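Local coordinates for protein peptidase M3B, oligoendopeptidase F (Enterococcus faecium, PDB 2QR4) that probably cleaves peptide bonds within oligopeptides as a zinc-dependent endopeptidase of family M3, at residues 397-402 and 532-537; 164-169 and 174-179. All coordinates share one frame; numbering follows the deposited sequence. Where two conformers were deposited one is given.

Contact 1. Residues 397-402 and 532-537; sequences EIASTT and AYLKAG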
loop_
_atom_site.group_PDB
_atom_site.type_symbol
_atom_site.label_atom_id
_atom_site.label_comp_id
_atom_site.label_asym_id
_atom_site.label_seq_id
_atom_site.Cartn_x
_atom_site.Cartn_y
_atom_site.Cartn_z
ATOM N N GLU A 397 21.398 23.091 -7.853
ATOM C CA GLU A 397 20.949 23.899 -6.726
ATOM C C GLU A 397 22.112 24.640 -6.078
ATOM O O GLU A 397 21.939 25.713 -5.503
ATOM C CB GLU A 397 20.271 23.009 -5.685
ATOM C CG GLU A 397 19.284 23.741 -4.799
ATOM C CD GLU A 397 18.131 24.335 -5.587
ATOM O OE1 GLU A 397 17.980 23.993 -6.780
ATOM O OE2 GLU A 397 17.374 25.144 -5.016
ATOM N N ILE A 398 23.297 24.053 -6.171
ATOM C CA ILE A 398 24.506 24.654 -5.630
ATOM C C ILE A 398 24.837 25.962 -6.329
ATOM O O ILE A 398 25.235 26.928 -5.678
ATOM C CB ILE A 398 25.708 23.700 -5.747
ATOM C CG1 ILE A 398 25.652 22.648 -4.646
ATOM C CG2 ILE A 398 27.012 24.464 -5.649
ATOM C CD1 ILE A 398 26.498 21.435 -4.938
ATOM N N ALA A 399 24.665 26.000 -7.647
ATOM C CA ALA A 399 25.020 27.189 -8.427
ATOM C C ALA A 399 24.102 28.352 -8.088
ATOM O O ALA A 399 24.451 29.511 -8.286
ATOM C CB ALA A 399 24.970 26.895 -9.914
ATOM N N SER A 400 22.930 28.017 -7.567
ATOM C CA SER A 400 21.934 28.989 -7.176
ATOM C C SER A 400 22.207 29.506 -5.773
ATOM O O SER A 400 22.263 30.715 -5.545
ATOM C CB SER A 400 20.543 28.348 -7.226
ATOM O OG SER A 400 20.098 28.243 -8.568
ATOM N N THR A 401 22.369 28.578 -4.839
ATOM C CA THR A 401 22.625 28.911 -3.442
ATOM C C THR A 401 23.947 29.664 -3.304
ATOM O O THR A 401 24.053 30.582 -2.501
ATOM C CB THR A 401 22.639 27.641 -2.584
ATOM O OG1 THR A 401 21.491 26.853 -2.909
ATOM C CG2 THR A 401 22.620 27.958 -1.083
ATOM N N THR A 402 24.945 29.289 -4.102
ATOM C CA THR A 402 26.241 29.935 -4.031
ATOM C C THR A 402 26.059 31.405 -4.350
ATOM O O THR A 402 26.616 32.270 -3.670
ATOM C CB THR A 402 27.246 29.311 -5.021
ATOM O OG1 THR A 402 27.359 27.912 -4.766
ATOM C CG2 THR A 402 28.624 29.937 -4.876
ATOM N N ALA A 532 34.906 25.364 -13.570
ATOM C CA ALA A 532 35.073 24.011 -14.106
ATOM C C ALA A 532 33.988 23.063 -13.592
ATOM O O ALA A 532 33.632 22.095 -14.264
ATOM C CB ALA A 532 36.461 23.468 -13.783
ATOM N N TYR A 533 33.470 23.341 -12.399
ATOM C CA TYR A 533 32.336 22.592 -11.871
ATOM C C TYR A 533 31.054 22.958 -12.617
ATOM O O TYR A 533 30.114 22.161 -12.693
ATOM C CB TYR A 533 32.166 22.838 -10.373
ATOM C CG TYR A 533 30.734 23.096 -9.982
ATOM C CD1 TYR A 533 29.806 22.064 -9.955
ATOM C CD2 TYR A 533 30.304 24.373 -9.654
ATOM C CE1 TYR A 533 28.487 22.296 -9.609
ATOM C CE2 TYR A 533 28.991 24.619 -9.304
ATOM C CZ TYR A 533 28.085 23.576 -9.286
ATOM O OH TYR A 533 26.771 23.813 -8.936
ATOM N N LEU A 534 31.024 24.172 -13.160
ATOM C CA LEU A 534 29.903 24.627 -13.976
ATOM C C LEU A 534 29.970 23.994 -15.359
ATOM O O LEU A 534 28.945 23.673 -15.959
ATOM C CB LEU A 534 29.919 26.150 -14.104
ATOM C CG LEU A 534 29.708 26.953 -12.821
ATOM C CD1 LEU A 534 30.014 28.421 -13.065
ATOM C CD2 LEU A 534 28.289 26.764 -12.281
ATOM N N LYS A 535 31.191 23.808 -15.847
ATOM C CA LYS A 535 31.435 23.221 -17.159
ATOM C C LYS A 535 31.260 21.704 -17.145
ATOM O O LYS A 535 30.983 21.098 -18.175
ATOM C CB LYS A 535 32.836 23.597 -17.645
ATOM C CG LYS A 535 32.991 25.066 -18.036
ATOM C CD LYS A 535 34.408 25.564 -17.782
ATOM C CE LYS A 535 35.447 24.545 -18.225
ATOM N NZ LYS A 535 36.746 24.731 -17.516
ATOM N N ALA A 536 31.417 21.094 -15.975
ATOM C CA ALA A 536 31.172 19.662 -15.813
ATOM C C ALA A 536 29.739 19.287 -16.196
ATOM O O ALA A 536 29.521 18.527 -17.140
ATOM C CB ALA A 536 31.472 19.227 -14.381
ATOM N N GLY A 537 28.768 19.826 -15.464
ATOM C CA GLY A 537 27.360 19.512 -15.703
ATOM C C GLY A 537 26.884 18.347 -14.855
ATOM O O GLY A 537 27.698 17.627 -14.279
#

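Contact 2. Residues 164-169 and 174-179; sequences PTIEGE and VQLSHG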
loop_
_atom_site.group_PDB
_atom_site.type_symbol
_atom_site.label_atom_id
_atom_site.label_comp_id
_atom_site.label_asym_id
_atom_site.label_seq_id
_atom_site.Cartn_x
_atom_site.Cartn_y
_atom_site.Cartn_z
ATOM N N PRO A 164 -10.465 20.858 9.136
ATOM C CA PRO A 164 -11.608 21.572 9.669
ATOM C C PRO A 164 -11.605 23.044 9.268
ATOM O O PRO A 164 -10.654 23.535 8.665
ATOM C CB PRO A 164 -11.468 21.420 11.201
ATOM C CG PRO A 164 -10.204 20.673 11.448
ATOM C CD PRO A 164 -9.435 20.594 10.154
ATOM N N THR A 165 -12.701 23.709 9.598
ATOM C CA THR A 165 -12.865 25.145 9.490
ATOM C C THR A 165 -12.259 25.829 10.713
ATOM O O THR A 165 -12.317 25.298 11.817
ATOM C CB THR A 165 -14.389 25.449 9.446
ATOM O OG1 THR A 165 -14.789 25.698 8.096
ATOM C CG2 THR A 165 -14.766 26.625 10.329
ATOM N N ILE A 166 -11.693 27.012 10.528
ATOM C CA ILE A 166 -11.285 27.830 11.659
ATOM C C ILE A 166 -11.874 29.227 11.507
ATOM O O ILE A 166 -12.474 29.538 10.479
ATOM C CB ILE A 166 -9.750 27.970 11.731
ATOM C CG1 ILE A 166 -9.227 28.672 10.471
ATOM C CG2 ILE A 166 -9.098 26.609 11.921
ATOM C CD1 ILE A 166 -7.777 29.101 10.530
ATOM N N GLU A 167 -11.698 30.069 12.524
ATOM C CA GLU A 167 -11.976 31.497 12.373
ATOM C C GLU A 167 -10.723 32.155 11.832
ATOM O O GLU A 167 -9.647 32.003 12.408
ATOM C CB GLU A 167 -12.359 32.157 13.703
ATOM C CG GLU A 167 -12.896 33.581 13.512
ATOM C CD GLU A 167 -12.835 34.444 14.768
ATOM O OE1 GLU A 167 -12.663 35.674 14.628
ATOM O OE2 GLU A 167 -12.956 33.904 15.888
ATOM N N GLY A 168 -10.860 32.893 10.735
ATOM C CA GLY A 168 -9.706 33.461 10.046
ATOM C C GLY A 168 -9.200 34.818 10.514
ATOM O O GLY A 168 -9.432 35.233 11.651
ATOM N N GLU A 169 -8.485 35.522 9.641
ATOM C CA GLU A 169 -7.827 36.769 10.039
ATOM C C GLU A 169 -8.792 37.932 10.261
ATOM O O GLU A 169 -8.584 38.758 11.152
ATOM C CB GLU A 169 -6.743 37.170 9.035
ATOM C CG GLU A 169 -5.466 36.360 9.146
ATOM C CD GLU A 169 -4.236 37.205 8.903
ATOM O OE1 GLU A 169 -3.293 36.724 8.248
ATOM O OE2 GLU A 169 -4.215 38.356 9.370
ATOM N N VAL A 174 -12.856 30.279 7.718
ATOM C CA VAL A 174 -11.879 29.866 6.704
ATOM C C VAL A 174 -11.735 28.354 6.656
ATOM O O VAL A 174 -11.577 27.706 7.683
ATOM C CB VAL A 174 -10.478 30.488 6.948
ATOM C CG1 VAL A 174 -9.466 29.950 5.949
ATOM C CG2 VAL A 174 -10.545 32.001 6.860
ATOM N N GLN A 175 -11.786 27.802 5.450
ATOM C CA GLN A 175 -11.569 26.384 5.234
ATOM C C GLN A 175 -10.077 26.078 5.177
ATOM O O GLN A 175 -9.371 26.589 4.313
ATOM C CB GLN A 175 -12.222 25.960 3.917
ATOM C CG GLN A 175 -11.876 24.551 3.478
ATOM C CD GLN A 175 -12.677 23.509 4.227
ATOM O OE1 GLN A 175 -13.869 23.332 3.983
ATOM N NE2 GLN A 175 -12.025 22.813 5.152
ATOM N N LEU A 176 -9.598 25.249 6.099
ATOM C CA LEU A 176 -8.215 24.783 6.059
ATOM C C LEU A 176 -7.999 23.839 4.883
ATOM O O LEU A 176 -8.910 23.090 4.492
ATOM C CB LEU A 176 -7.869 24.040 7.345
ATOM C CG LEU A 176 -6.941 24.593 8.416
ATOM C CD1 LEU A 176 -6.867 26.094 8.419
ATOM C CD2 LEU A 176 -7.434 24.064 9.745
ATOM N N SER A 177 -6.779 23.853 4.356
ATOM C CA SER A 177 -6.405 23.042 3.211
ATOM C C SER A 177 -4.907 23.181 3.025
ATOM O O SER A 177 -4.296 24.071 3.608
ATOM C CB SER A 177 -7.104 23.550 1.946
ATOM O OG SER A 177 -6.530 24.773 1.559
ATOM N N HIS A 178 -4.323 22.315 2.201
ATOM C CA HIS A 178 -2.899 22.400 1.876
ATOM C C HIS A 178 -2.518 23.732 1.226
ATOM O O HIS A 178 -1.447 24.276 1.501
ATOM C CB HIS A 178 -2.482 21.245 0.967
ATOM C CG HIS A 178 -2.575 19.902 1.623
ATOM N ND1 HIS A 178 -1.911 19.600 2.792
ATOM C CD2 HIS A 178 -3.248 18.780 1.269
ATOM C CE1 HIS A 178 -2.167 18.347 3.130
ATOM N NE2 HIS A 178 -2.979 17.830 2.225
ATOM N N GLY A 179 -3.397 24.256 0.373
ATOM C CA GLY A 179 -3.134 25.512 -0.319
ATOM C C GLY A 179 -3.040 26.727 0.592
ATOM O O GLY A 179 -2.279 27.652 0.336
#

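Contact 1. Residues 397-402 and 532-537
In the helical M3 peptidase fold, helix 526-536 packs on helix 394-414, and Tyr533 reaches across to Ile398 and Ala399. The short axes run 146° apart in direction and 11.5 Å at closest approach; at this spacing the backbones stay apart and side chains make the contact, Tyr533 the most extended of them. Its chi1 of 135° lies away from the staggered values and sends the ring toward the facing helix. CG2 of Ile398, anti to its own backbone N, meets the phenol end obliquely, 3.9 Å from Tyr533 CZ and 3.4 Å from Tyr533 OH. That hydroxyl also lies 3.3 Å from Ala399 N, but the angle is too poor for a bond; its polar partner is the carbonyl O of Leu395, one helical turn before Ala399.

Helix 394-414 also leans on helix 361-379, which carries the HExxH signature (His369 to His373) that binds zinc in M3 relatives, and probably does so here: Ala399 touches His376, and Ser400 OG bonds to the carbonyl O of His369. Glu397, whose CB points away from 532-537, touches His369; its place in the sequence is consistent with the downstream glutamate ligand of M3 relatives. Beside the ring, Leu534 CD2 comes 4.1 Å from Ala399 CB. Within 397-402, Thr401 OG1 bonds at 2.9 Å to Glu397 O from above the carbonyl plane, so that oxygen accepts both hydroxyl and amide of Thr401.

Contact 2. Residues 164-169 and 174-179
With chi1 at 62°, Ile166 sets CG1 between its backbone N and carbonyl carbon and leaves CG2 anti to the carbonyl carbon, while Leu176, turned to chi1 -109°, sets CD2 3.7 Å from Ile166 CG2. The two side chains cross at about a right angle, and Leu176 CD1 lies 3.8 Å from Ile166 CD1. Pro164 joins this patch obliquely, its CD 4.0 Å from Leu176 CD2.

The backbones form a two-stranded antiparallel beta hairpin. Ile166 and Val174 are its hydrogen-bonded pair: Ile166 N to Val174 O and Val174 N to Ile166 O are both 2.9 Å, the latter almost straight at 178°. Thr165 and Gln175 make the adjoining non-hydrogen-bonded pair, with a CA-H contact of 3.4 Å from Thr165 CA to Val174 O. Past the strand, Leu176 N donates a third, longer hydrogen bond to Pro164 O, 3.3 Å. At the other end Val174 CG2 lies 3.6 Å from Gly168 CA. Ile166 and Leu176 both touch Leu184 of helix 178-185, and Leu176 and Pro164 also meet helix 190-206; through these contacts the hairpin sits on both helices.

In the fold
Contacts 1 and 2 lie in separate parts of a largely helical chain: their centres are 41 Å apart and their nearest atoms about 20 Å, with no touch between them. In sequence they are in series, the hairpin of contact 2 closing before contact 1 opens. Contact 1 joins elements distant in sequence, 130 residues apart at the closest ends, whereas contact 2 is local, only five apart. Contact 1 is also the more central, its centre 17 Å from that of the chain against 29 Å for contact 2. Of the two, contact 1 touches the HExxH helix 361-379, 397-402 through Glu397, Ala399 and Ser400, and so lies nearer the presumed zinc site.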